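Local coordinates for protein DNA ligase (Aquifex aeolicus, PDB 3QWU) that probably joins nucleic acid strands as an ATP-dependent ligase, and binds adenosine and calcium, at residues Lys241-Lys245 with Lys301-Thr305; Glu137-Ile141 with Leu319-Leu323; Asn236-Ile240 with Arg258-Leu262; Ala292-Glu297 with Leu359-Leu363. All coordinates share one frame; numbering follows the deposited sequence. Where two conformers were deposited one is given.

In the fold
Interaction 2 is the buried, apolar member of the four, joining a loop of the ligase region to helix 313-325 of the C-terminal region. Interaction 1, at the surface, relies on two lysine ammonium groups bound to backbone carbonyls, with a small apolar touch beside them. Interactions 1 and 3 share helix 233-242: its end serves interaction 1, while interaction 3, partly buried, mixes polar bonds, leucine packing and a calcium ligand. Interaction 4, also partly buried, is apolar and far from the ligand sites; it meets interaction 1 through Q295, and, like interaction 3, it touches the second subunit.

Interaction 1: Lys241-Lys245 with Lys301-Thr305; sequences KTNAK and KVYKT
Two lysines reach across this contact in opposite directions, each ending on a backbone carbonyl of the other segment. K245 NZ donates to Y303 O at 2.9 Å, coming from above the carbonyl plane, 38° out of it, and so not on a lone pair. K304 NZ donates to T242 O at 2.9 Å, on a straighter approach with a C=O...donor angle of 156°. The aliphatic part of K245 also works: its CG lies 3.6 Å from V302 CG1, and its CD passes K304 CG at 4.2 Å. Beyond CG the K245 chain is extended, which carries the ammonium past the valine to the strand backbone. With a methionine in place of K245, the Y303 carbonyl would probably lose this donor and Q295 its weak partner. K304 NZ has its main polar partner in E142, a salt bridge, and K245 NZ also makes a weak hydrogen bond to Q295. T242 OG1 turns back to M238 O within its own helix, near the calcium ligand E143. The contact thus ties the end of helix 233-242 and the turn after it to the start of strand 303-310, an outermost strand of its sheet. V302 and K304 pair by backbone bonds with strand 343-352, while Q295 of helix 276-299 also binds Y303 N.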
loop_
_atom_site.group_PDB
_atom_site.type_symbol
_atom_site.label_atom_id
_atom_site.label_comp_id
_atom_site.label_asym_id
_atom_site.label_seq_id
_atom_site.Cartn_x
_atom_site.Cartn_y
_atom_site.Cartn_z
ATOM N N LYS A 241 -11.929 -3.078 4.958
ATOM C CA LYS A 241 -12.268 -2.898 6.380
ATOM C C LYS A 241 -11.813 -3.999 7.301
ATOM O O LYS A 241 -11.244 -3.721 8.369
ATOM C CB LYS A 241 -13.778 -2.742 6.546
ATOM C CG LYS A 241 -14.325 -2.867 7.989
ATOM C CD LYS A 241 -14.843 -1.572 8.574
ATOM C CE LYS A 241 -15.443 -1.752 9.982
ATOM N NZ LYS A 241 -16.802 -1.033 10.096
ATOM N N THR A 242 -12.079 -5.253 6.941
ATOM C CA THR A 242 -11.735 -6.331 7.843
ATOM C C THR A 242 -10.260 -6.587 7.828
ATOM O O THR A 242 -9.796 -7.309 8.645
ATOM C CB THR A 242 -12.445 -7.641 7.492
ATOM O OG1 THR A 242 -12.076 -7.969 6.182
ATOM C CG2 THR A 242 -13.991 -7.479 7.553
ATOM N N ASN A 243 -9.511 -6.004 6.904
ATOM C CA ASN A 243 -8.057 -6.169 6.905
ATOM C C ASN A 243 -7.277 -5.037 7.570
ATOM O O ASN A 243 -6.054 -4.952 7.422
ATOM C CB ASN A 243 -7.571 -6.331 5.482
ATOM C CG ASN A 243 -7.392 -7.754 5.144
ATOM O OD1 ASN A 243 -6.253 -8.277 5.215
ATOM N ND2 ASN A 243 -8.518 -8.454 4.854
ATOM N N ALA A 244 -7.980 -4.141 8.255
ATOM C CA ALA A 244 -7.316 -3.018 8.929
ATOM C C ALA A 244 -6.209 -3.497 9.884
ATOM O O ALA A 244 -5.126 -2.973 9.849
ATOM C CB ALA A 244 -8.325 -2.177 9.693
ATOM N N LYS A 245 -6.508 -4.466 10.751
ATOM C CA LYS A 245 -5.574 -4.900 11.801
ATOM C C LYS A 245 -4.319 -5.529 11.200
ATOM O O LYS A 245 -3.266 -5.647 11.841
ATOM C CB LYS A 245 -6.275 -5.858 12.755
ATOM C CG LYS A 245 -7.300 -5.132 13.615
ATOM C CD LYS A 245 -8.196 -6.060 14.401
ATOM C CE LYS A 245 -9.124 -5.338 15.381
ATOM N NZ LYS A 245 -9.820 -6.324 16.251
ATOM N N LYS A 301 -3.807 -4.684 23.378
ATOM C CA LYS A 301 -3.370 -5.588 22.323
ATOM C C LYS A 301 -4.301 -5.404 21.119
ATOM O O LYS A 301 -5.528 -5.163 21.271
ATOM C CB LYS A 301 -3.537 -7.071 22.730
ATOM C CG LYS A 301 -2.729 -7.573 23.874
ATOM C CD LYS A 301 -1.271 -7.933 23.488
ATOM C CE LYS A 301 -0.532 -8.679 24.616
ATOM N NZ LYS A 301 0.541 -9.559 24.025
ATOM N N VAL A 302 -3.756 -5.581 19.922
ATOM C CA VAL A 302 -4.597 -5.613 18.728
ATOM C C VAL A 302 -4.649 -7.058 18.202
ATOM O O VAL A 302 -3.631 -7.646 17.845
ATOM C CB VAL A 302 -4.090 -4.671 17.645
ATOM C CG1 VAL A 302 -4.911 -4.882 16.335
ATOM C CG2 VAL A 302 -4.148 -3.267 18.125
ATOM N N TYR A 303 -5.846 -7.619 18.167
ATOM C CA TYR A 303 -6.000 -9.023 17.858
ATOM C C TYR A 303 -7.397 -9.329 17.271
ATOM O O TYR A 303 -8.347 -8.555 17.489
ATOM C CB TYR A 303 -5.752 -9.845 19.148
ATOM C CG TYR A 303 -6.776 -9.637 20.246
ATOM C CD1 TYR A 303 -6.558 -8.729 21.264
ATOM C CD2 TYR A 303 -7.959 -10.383 20.285
ATOM C CE1 TYR A 303 -7.496 -8.530 22.281
ATOM C CE2 TYR A 303 -8.900 -10.186 21.310
ATOM C CZ TYR A 303 -8.646 -9.258 22.287
ATOM O OH TYR A 303 -9.535 -9.064 23.305
ATOM N N LYS A 304 -7.500 -10.438 16.536
ATOM C CA LYS A 304 -8.796 -10.988 16.071
ATOM C C LYS A 304 -9.085 -12.276 16.810
ATOM O O LYS A 304 -8.196 -13.074 16.965
ATOM C CB LYS A 304 -8.769 -11.311 14.578
ATOM C CG LYS A 304 -8.603 -10.126 13.654
ATOM C CD LYS A 304 -9.187 -10.425 12.252
ATOM C CE LYS A 304 -8.471 -9.711 11.123
ATOM N NZ LYS A 304 -9.231 -9.886 9.921
ATOM N N THR A 305 -10.309 -12.491 17.260
ATOM C CA THR A 305 -10.643 -13.742 17.946
ATOM C C THR A 305 -11.327 -14.664 16.951
ATOM O O THR A 305 -12.143 -14.221 16.182
ATOM C CB THR A 305 -11.538 -13.510 19.243
ATOM O OG1 THR A 305 -10.761 -12.844 20.270
ATOM C CG2 THR A 305 -12.067 -14.840 19.830
#

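Interaction 2: Glu137-Ile141 with Leu319-Leu323; sequences ENPYI and LLELL
P139 and Y140, in an irregular loop, face one side of helix 313-325, with the closest CA atoms, those of P139 and L319, 8.6 Å apart. An Asx turn shapes the loop: N138 OD1 accepts from Y140 N at 2.8 Å, and more weakly from I141 N. The bend presents the proline ring and the tyrosine side by side to the helix. P139 CB meets L319 CD2 at 3.6 Å, with the ring's CG close to the same methyl, while L323 CD2 comes to 3.9 Å from P139 O. The loop follows strand 127-134 of the ligase region, whereas the helix belongs to the C-terminal region, so this apolar patch joins the two. Y140 is directed by a chi1 of -68°, its CG anti to the carbonyl carbon, and its far end approaches three leucines. L323 CD1 stands obliquely to the ring, 4.0 Å from Y140 CE1, and Y140 OH lies 4.0 Å from L319 CD1 and 4.1 Å from L322 CD2. That hydroxyl is buried against methyl groups and has no polar partner in the model. F348 of strand 343-352 touches both P139 and L323, and the ring of Y84 meets that of Y140.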
loop_
_atom_site.group_PDB
_atom_site.type_symbol
_atom_site.label_atom_id
_atom_site.label_comp_id
_atom_site.label_asym_id
_atom_site.label_seq_id
_atom_site.Cartn_x
_atom_site.Cartn_y
_atom_site.Cartn_z
ATOM N N GLU A 137 -17.794 -19.623 12.243
ATOM C CA GLU A 137 -16.924 -20.299 13.175
ATOM C C GLU A 137 -15.858 -21.177 12.487
ATOM O O GLU A 137 -15.807 -22.380 12.697
ATOM C CB GLU A 137 -17.792 -21.109 14.127
ATOM C CG GLU A 137 -18.798 -20.258 14.845
ATOM C CD GLU A 137 -19.783 -21.077 15.652
ATOM O OE1 GLU A 137 -19.562 -22.286 15.901
ATOM O OE2 GLU A 137 -20.802 -20.504 16.039
ATOM N N ASN A 138 -15.012 -20.551 11.681
ATOM C CA ASN A 138 -13.870 -21.186 11.088
ATOM C C ASN A 138 -12.592 -20.480 11.526
ATOM O O ASN A 138 -12.647 -19.388 12.016
ATOM C CB ASN A 138 -13.990 -21.240 9.559
ATOM C CG ASN A 138 -13.535 -19.969 8.875
ATOM O OD1 ASN A 138 -12.352 -19.780 8.593
ATOM N ND2 ASN A 138 -14.484 -19.095 8.590
ATOM N N PRO A 139 -11.427 -21.131 11.374
ATOM C CA PRO A 139 -10.241 -20.558 11.990
ATOM C C PRO A 139 -9.410 -19.768 11.041
ATOM O O PRO A 139 -8.398 -19.267 11.442
ATOM C CB PRO A 139 -9.456 -21.793 12.443
ATOM C CG PRO A 139 -9.977 -22.938 11.527
ATOM C CD PRO A 139 -11.128 -22.416 10.735
ATOM N N TYR A 140 -9.826 -19.625 9.798
ATOM C CA TYR A 140 -9.003 -18.917 8.819
ATOM C C TYR A 140 -9.462 -17.481 8.459
ATOM O O TYR A 140 -8.654 -16.654 8.099
ATOM C CB TYR A 140 -8.957 -19.744 7.549
ATOM C CG TYR A 140 -8.208 -21.028 7.709
ATOM C CD1 TYR A 140 -6.863 -21.021 7.920
ATOM C CD2 TYR A 140 -8.868 -22.254 7.681
ATOM C CE1 TYR A 140 -6.169 -22.199 8.048
ATOM C CE2 TYR A 140 -8.202 -23.426 7.820
ATOM C CZ TYR A 140 -6.834 -23.405 8.007
ATOM O OH TYR A 140 -6.130 -24.568 8.143
ATOM N N ILE A 141 -10.752 -17.214 8.572
ATOM C CA ILE A 141 -11.400 -16.069 7.961
ATOM C C ILE A 141 -12.464 -15.601 8.961
ATOM O O ILE A 141 -13.324 -16.378 9.390
ATOM C CB ILE A 141 -12.055 -16.540 6.619
ATOM C CG1 ILE A 141 -10.959 -16.924 5.609
ATOM C CG2 ILE A 141 -12.972 -15.501 6.000
ATOM C CD1 ILE A 141 -10.012 -15.782 5.257
ATOM N N LEU A 319 -4.317 -27.897 15.029
ATOM C CA LEU A 319 -4.634 -26.663 14.318
ATOM C C LEU A 319 -3.856 -25.459 14.879
ATOM O O LEU A 319 -3.294 -24.716 14.097
ATOM C CB LEU A 319 -6.134 -26.355 14.281
ATOM C CG LEU A 319 -6.336 -24.958 13.656
ATOM C CD1 LEU A 319 -6.273 -25.051 12.110
ATOM C CD2 LEU A 319 -7.590 -24.309 14.122
ATOM N N LEU A 320 -3.859 -25.255 16.200
ATOM C CA LEU A 320 -3.014 -24.214 16.838
ATOM C C LEU A 320 -1.584 -24.292 16.378
ATOM O O LEU A 320 -0.977 -23.268 16.047
ATOM C CB LEU A 320 -2.990 -24.312 18.375
ATOM C CG LEU A 320 -4.313 -23.970 19.071
ATOM C CD1 LEU A 320 -4.231 -24.265 20.541
ATOM C CD2 LEU A 320 -4.761 -22.529 18.847
ATOM N N GLU A 321 -1.031 -25.504 16.391
ATOM C CA GLU A 321 0.379 -25.682 16.023
ATOM C C GLU A 321 0.581 -25.365 14.526
ATOM O O GLU A 321 1.579 -24.725 14.142
ATOM C CB GLU A 321 0.893 -27.076 16.439
ATOM C CG GLU A 321 0.928 -27.250 18.002
ATOM C CD GLU A 321 1.476 -28.603 18.512
ATOM O OE1 GLU A 321 1.485 -29.608 17.756
ATOM O OE2 GLU A 321 1.879 -28.661 19.701
ATOM N N LEU A 322 -0.377 -25.748 13.681
ATOM C CA LEU A 322 -0.285 -25.327 12.276
ATOM C C LEU A 322 -0.256 -23.783 12.133
ATOM O O LEU A 322 0.613 -23.222 11.456
ATOM C CB LEU A 322 -1.394 -25.934 11.412
ATOM C CG LEU A 322 -1.240 -25.504 9.947
ATOM C CD1 LEU A 322 0.183 -25.919 9.450
ATOM C CD2 LEU A 322 -2.374 -25.998 9.023
ATOM N N LEU A 323 -1.171 -23.098 12.788
ATOM C CA LEU A 323 -1.270 -21.664 12.617
ATOM C C LEU A 323 -0.037 -20.888 13.157
ATOM O O LEU A 323 0.353 -19.895 12.586
ATOM C CB LEU A 323 -2.597 -21.146 13.185
ATOM C CG LEU A 323 -3.762 -21.032 12.175
ATOM C CD1 LEU A 323 -3.869 -22.204 11.295
ATOM C CD2 LEU A 323 -5.090 -20.822 12.890
#

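Interaction 3: Asn236-Ile240 with Arg258-Leu262. With CA (calcium ion), chain D.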
loop_
_atom_site.group_PDB
_atom_site.type_symbol
_atom_site.label_atom_id
_atom_site.label_comp_id
_atom_site.label_asym_id
_atom_site.label_seq_id
_atom_site.Cartn_x
_atom_site.Cartn_y
_atom_site.Cartn_z
ATOM N N ASN A 236 -15.404 -5.965 -1.954
ATOM C CA ASN A 236 -14.158 -5.240 -2.023
ATOM C C ASN A 236 -14.011 -4.271 -0.853
ATOM O O ASN A 236 -13.004 -4.288 -0.165
ATOM C CB ASN A 236 -14.034 -4.472 -3.369
ATOM C CG ASN A 236 -13.677 -5.378 -4.516
ATOM O OD1 ASN A 236 -12.755 -6.203 -4.395
ATOM N ND2 ASN A 236 -14.340 -5.209 -5.656
ATOM N N LEU A 237 -15.059 -3.490 -0.592
ATOM C CA LEU A 237 -15.076 -2.633 0.572
ATOM C C LEU A 237 -14.799 -3.403 1.906
ATOM O O LEU A 237 -13.936 -3.021 2.679
ATOM C CB LEU A 237 -16.392 -1.880 0.642
ATOM C CG LEU A 237 -16.534 -0.798 -0.407
ATOM C CD1 LEU A 237 -17.995 -0.343 -0.483
ATOM C CD2 LEU A 237 -15.570 0.348 -0.126
ATOM N N MET A 238 -15.548 -4.475 2.135
ATOM C CA MET A 238 -15.467 -5.257 3.354
ATOM C C MET A 238 -14.041 -5.840 3.505
ATOM O O MET A 238 -13.541 -5.951 4.601
ATOM C CB MET A 238 -16.451 -6.432 3.303
ATOM C CG MET A 238 -17.716 -6.358 4.062
ATOM S SD MET A 238 -17.741 -5.571 5.732
ATOM C CE MET A 238 -18.135 -3.864 5.210
ATOM N N ASP A 239 -13.418 -6.246 2.409
ATOM C CA ASP A 239 -12.027 -6.693 2.513
ATOM C C ASP A 239 -11.153 -5.592 3.055
ATOM O O ASP A 239 -10.331 -5.872 3.924
ATOM C CB ASP A 239 -11.439 -7.198 1.211
ATOM C CG ASP A 239 -12.008 -8.541 0.812
ATOM O OD1 ASP A 239 -12.611 -9.238 1.654
ATOM O OD2 ASP A 239 -11.847 -8.889 -0.358
ATOM N N ILE A 240 -11.340 -4.349 2.592
ATOM C CA ILE A 240 -10.458 -3.301 3.050
ATOM C C ILE A 240 -10.672 -3.150 4.545
ATOM O O ILE A 240 -9.730 -3.198 5.313
ATOM C CB ILE A 240 -10.662 -1.993 2.277
ATOM C CG1 ILE A 240 -10.351 -2.220 0.818
ATOM C CG2 ILE A 240 -9.745 -0.948 2.831
ATOM C CD1 ILE A 240 -10.519 -1.017 -0.054
ATOM N N ARG A 258 -7.271 -3.053 -4.914
ATOM C CA ARG A 258 -8.664 -3.042 -4.446
ATOM C C ARG A 258 -9.408 -1.718 -4.725
ATOM O O ARG A 258 -10.608 -1.706 -4.954
ATOM C CB ARG A 258 -8.751 -3.509 -3.003
ATOM C CG ARG A 258 -9.007 -5.052 -2.908
ATOM C CD ARG A 258 -8.735 -5.616 -1.550
ATOM N NE ARG A 258 -8.704 -7.081 -1.582
ATOM C CZ ARG A 258 -7.660 -7.819 -1.944
ATOM N NH1 ARG A 258 -6.497 -7.261 -2.301
ATOM N NH2 ARG A 258 -7.791 -9.145 -1.950
ATOM N N ILE A 259 -8.651 -0.625 -4.788
ATOM C CA ILE A 259 -9.186 0.665 -5.150
ATOM C C ILE A 259 -9.525 0.733 -6.629
ATOM O O ILE A 259 -10.597 1.211 -6.993
ATOM C CB ILE A 259 -8.200 1.805 -4.773
ATOM C CG1 ILE A 259 -8.095 1.869 -3.249
ATOM C CG2 ILE A 259 -8.677 3.106 -5.330
ATOM C CD1 ILE A 259 -6.744 2.280 -2.736
ATOM N N LEU A 260 -8.596 0.279 -7.479
ATOM C CA LEU A 260 -8.888 0.141 -8.894
ATOM C C LEU A 260 -10.123 -0.725 -9.153
ATOM O O LEU A 260 -10.815 -0.513 -10.129
ATOM C CB LEU A 260 -7.676 -0.394 -9.687
ATOM C CG LEU A 260 -6.705 0.724 -10.148
ATOM C CD1 LEU A 260 -5.418 0.220 -10.807
ATOM C CD2 LEU A 260 -7.438 1.605 -11.068
ATOM N N ARG A 261 -10.378 -1.725 -8.333
ATOM C CA ARG A 261 -11.606 -2.506 -8.535
ATOM C C ARG A 261 -12.835 -1.623 -8.325
ATOM O O ARG A 261 -13.756 -1.654 -9.094
ATOM C CB ARG A 261 -11.677 -3.679 -7.595
ATOM C CG ARG A 261 -10.770 -4.824 -7.981
ATOM C CD ARG A 261 -10.746 -5.835 -6.760
ATOM N NE ARG A 261 -9.479 -6.576 -6.638
ATOM C CZ ARG A 261 -9.263 -7.494 -5.731
ATOM N NH1 ARG A 261 -10.213 -7.833 -4.847
ATOM N NH2 ARG A 261 -8.117 -8.113 -5.738
ATOM N N LEU A 262 -12.813 -0.822 -7.274
ATOM C CA LEU A 262 -13.920 0.076 -6.976
ATOM C C LEU A 262 -13.975 1.185 -8.021
ATOM O O LEU A 262 -15.033 1.472 -8.549
ATOM C CB LEU A 262 -13.783 0.651 -5.572
ATOM C CG LEU A 262 -14.888 1.612 -5.103
ATOM C CD1 LEU A 262 -16.217 0.901 -4.840
ATOM C CD2 LEU A 262 -14.432 2.345 -3.855
HETATM CA CA CA D . -14.742 -10.615 1.544
HETATM O O HOH W 1 -16.015 -2.998 -7.284
HETATM O O HOH W 2 -13.685 -10.588 -0.433
HETATM O O HOH W 3 -12.837 -11.987 1.625
#
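N236 and R261 make the one direct hydrogen bond between these roughly antiparallel helices, whose axes over these segments come within 10.1 Å. R261 NH1 donates to N236 OD1 at 3.1 Å with an N-H...acceptor angle of 163°; the oxygen lies at the guanidinium edge, near its plane. Water bridges the other end of the amide: N236 ND2 donates to one 3.2 Å away, which gives a weak bond to R261 O. Among the charged groups, D239 OD2 and R258 NE form a long salt bridge of 3.8 Å, the carboxylate turned 59° from the guanidinium. The other carboxylate oxygen, D239 OD1, binds calcium at 2.5 Å; two waters, D82 and E143 supply further ligands. R261 NH2 stands over the centre of the R258 guanidinium, the two planes inclined, while R258 CG lies against the R261 guanidinium toward its rim. D239 would probably offset part of their like charge; N257 accepts from R261 NH2. Apolar packing is lighter: L237 CD2 and L262 CD2 are 4.4 Å apart, and I240 CD1 touches R258 CB. Helix 276-299 flanks the pair, L277 touching L237 and L262, L281 and F285 meeting I240; I286 of the second subunit packs on L262.

Interaction 4: Ala292-Glu297 with Leu359-Leu363; sequences AIEQFE and LGHLL
F296 lays its ring against the backbone of helix 353-363, with CZ only 3.4 Å from G360 CA. Its CG is anti to the backbone N (chi1 -179°), which swings the ring out from helix 276-299 so that L359 CB and G360 N lie over one face. Glycine suits the spot, since a CB there would stand tightly against F296 CZ. L363 runs counter to the phenylalanine and brings CD1 to 3.4 Å from F296 CD1, obliquely to the ring. The two helices of the C-terminal region cross nearly at right angles, at -85°, so the contact is concentrated around a few residues. Cut back to an alanine, F296 would no longer press on G360, and a gap beside the glycine, with L363 left without its aromatic neighbour, is likely to follow. L359 CD1 reaches I293 CG1 at 4.0 Å and lies 3.9 Å from A292 O. On the flank, E297 bends at chi2 (-69°), bringing OE2 to 3.2 Å from L363 CD1. V302 adds to the packing at F296 and L359, while Y267 of the second subunit packs on I293 and E297, and L264 of that subunit on L363.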
loop_
_atom_site.group_PDB
_atom_site.type_symbol
_atom_site.label_atom_id
_atom_site.label_comp_id
_atom_site.label_asym_id
_atom_site.label_seq_id
_atom_site.Cartn_x
_atom_site.Cartn_y
_atom_site.Cartn_z
ATOM N N ALA A 292 -9.456 -0.822 15.604
ATOM C CA ALA A 292 -8.237 -1.414 16.113
ATOM C C ALA A 292 -7.598 -0.502 17.204
ATOM O O ALA A 292 -7.027 -1.029 18.165
ATOM C CB ALA A 292 -7.258 -1.729 15.013
ATOM N N ILE A 293 -7.704 0.835 17.055
ATOM C CA ILE A 293 -7.308 1.763 18.120
ATOM C C ILE A 293 -8.162 1.669 19.382
ATOM O O ILE A 293 -7.635 1.697 20.506
ATOM C CB ILE A 293 -7.309 3.212 17.634
ATOM C CG1 ILE A 293 -6.107 3.438 16.704
ATOM C CG2 ILE A 293 -7.280 4.217 18.789
ATOM C CD1 ILE A 293 -6.393 4.461 15.635
ATOM N N GLU A 294 -9.487 1.605 19.226
ATOM C CA GLU A 294 -10.360 1.366 20.418
ATOM C C GLU A 294 -9.967 0.044 21.119
ATOM O O GLU A 294 -9.927 0.015 22.344
ATOM C CB GLU A 294 -11.858 1.344 20.072
ATOM C CG GLU A 294 -12.482 2.770 19.860
ATOM C CD GLU A 294 -13.769 2.725 19.026
ATOM O OE1 GLU A 294 -14.052 1.687 18.424
ATOM O OE2 GLU A 294 -14.505 3.720 18.968
ATOM N N GLN A 295 -9.697 -1.018 20.349
ATOM C CA GLN A 295 -9.384 -2.295 20.950
ATOM C C GLN A 295 -8.030 -2.196 21.688
ATOM O O GLN A 295 -7.907 -2.678 22.833
ATOM C CB GLN A 295 -9.382 -3.410 19.925
ATOM C CG GLN A 295 -9.192 -4.815 20.492
ATOM C CD GLN A 295 -8.895 -5.903 19.433
ATOM O OE1 GLN A 295 -7.987 -5.770 18.580
ATOM N NE2 GLN A 295 -9.644 -7.001 19.512
ATOM N N PHE A 296 -7.064 -1.526 21.064
ATOM C CA PHE A 296 -5.787 -1.261 21.698
ATOM C C PHE A 296 -5.912 -0.489 23.002
ATOM O O PHE A 296 -5.230 -0.820 23.982
ATOM C CB PHE A 296 -4.824 -0.480 20.798
ATOM C CG PHE A 296 -3.507 -0.233 21.451
ATOM C CD1 PHE A 296 -3.173 1.012 21.940
ATOM C CD2 PHE A 296 -2.639 -1.295 21.699
ATOM C CE1 PHE A 296 -1.960 1.224 22.601
ATOM C CE2 PHE A 296 -1.447 -1.095 22.354
ATOM C CZ PHE A 296 -1.091 0.177 22.799
ATOM N N GLU A 297 -6.742 0.557 23.019
ATOM C CA GLU A 297 -6.940 1.324 24.250
ATOM C C GLU A 297 -7.617 0.517 25.347
ATOM O O GLU A 297 -7.293 0.669 26.514
ATOM C CB GLU A 297 -7.738 2.611 24.002
ATOM C CG GLU A 297 -6.983 3.641 23.239
ATOM C CD GLU A 297 -5.824 4.246 24.019
ATOM O OE1 GLU A 297 -6.063 4.894 25.074
ATOM O OE2 GLU A 297 -4.672 4.103 23.564
ATOM N N LEU A 359 0.801 1.107 17.130
ATOM C CA LEU A 359 -0.243 1.933 17.721
ATOM C C LEU A 359 0.160 2.412 19.133
ATOM O O LEU A 359 -0.064 3.574 19.485
ATOM C CB LEU A 359 -1.589 1.201 17.701
ATOM C CG LEU A 359 -2.291 0.851 16.363
ATOM C CD1 LEU A 359 -3.670 0.217 16.630
ATOM C CD2 LEU A 359 -2.493 2.029 15.459
ATOM N N GLY A 360 0.796 1.550 19.918
ATOM C CA GLY A 360 1.372 1.929 21.189
ATOM C C GLY A 360 2.396 3.050 21.078
ATOM O O GLY A 360 2.475 3.953 21.967
ATOM N N HIS A 361 3.200 2.994 20.017
ATOM C CA HIS A 361 4.273 3.969 19.832
ATOM C C HIS A 361 3.699 5.335 19.443
ATOM O O HIS A 361 4.077 6.348 19.988
ATOM C CB HIS A 361 5.296 3.460 18.796
ATOM C CG HIS A 361 6.433 4.412 18.547
ATOM N ND1 HIS A 361 7.425 4.652 19.474
ATOM C CD2 HIS A 361 6.710 5.213 17.486
ATOM C CE1 HIS A 361 8.272 5.549 18.990
ATOM N NE2 HIS A 361 7.864 5.899 17.779
ATOM N N LEU A 362 2.741 5.336 18.519
ATOM C CA LEU A 362 2.089 6.548 18.092
ATOM C C LEU A 362 1.159 7.145 19.144
ATOM O O LEU A 362 1.215 8.357 19.378
ATOM C CB LEU A 362 1.287 6.291 16.843
ATOM C CG LEU A 362 2.025 5.673 15.681
ATOM C CD1 LEU A 362 1.048 5.542 14.530
ATOM C CD2 LEU A 362 3.226 6.527 15.336
ATOM N N LEU A 363 0.325 6.313 19.781
ATOM C CA LEU A 363 -0.624 6.781 20.821
ATOM C C LEU A 363 0.016 7.383 22.074
ATOM O O LEU A 363 -0.573 8.229 22.717
ATOM C CB LEU A 363 -1.588 5.658 21.251
ATOM C CG LEU A 363 -2.635 5.327 20.196
ATOM C CD1 LEU A 363 -3.372 4.154 20.681
ATOM C CD2 LEU A 363 -3.578 6.488 19.955
#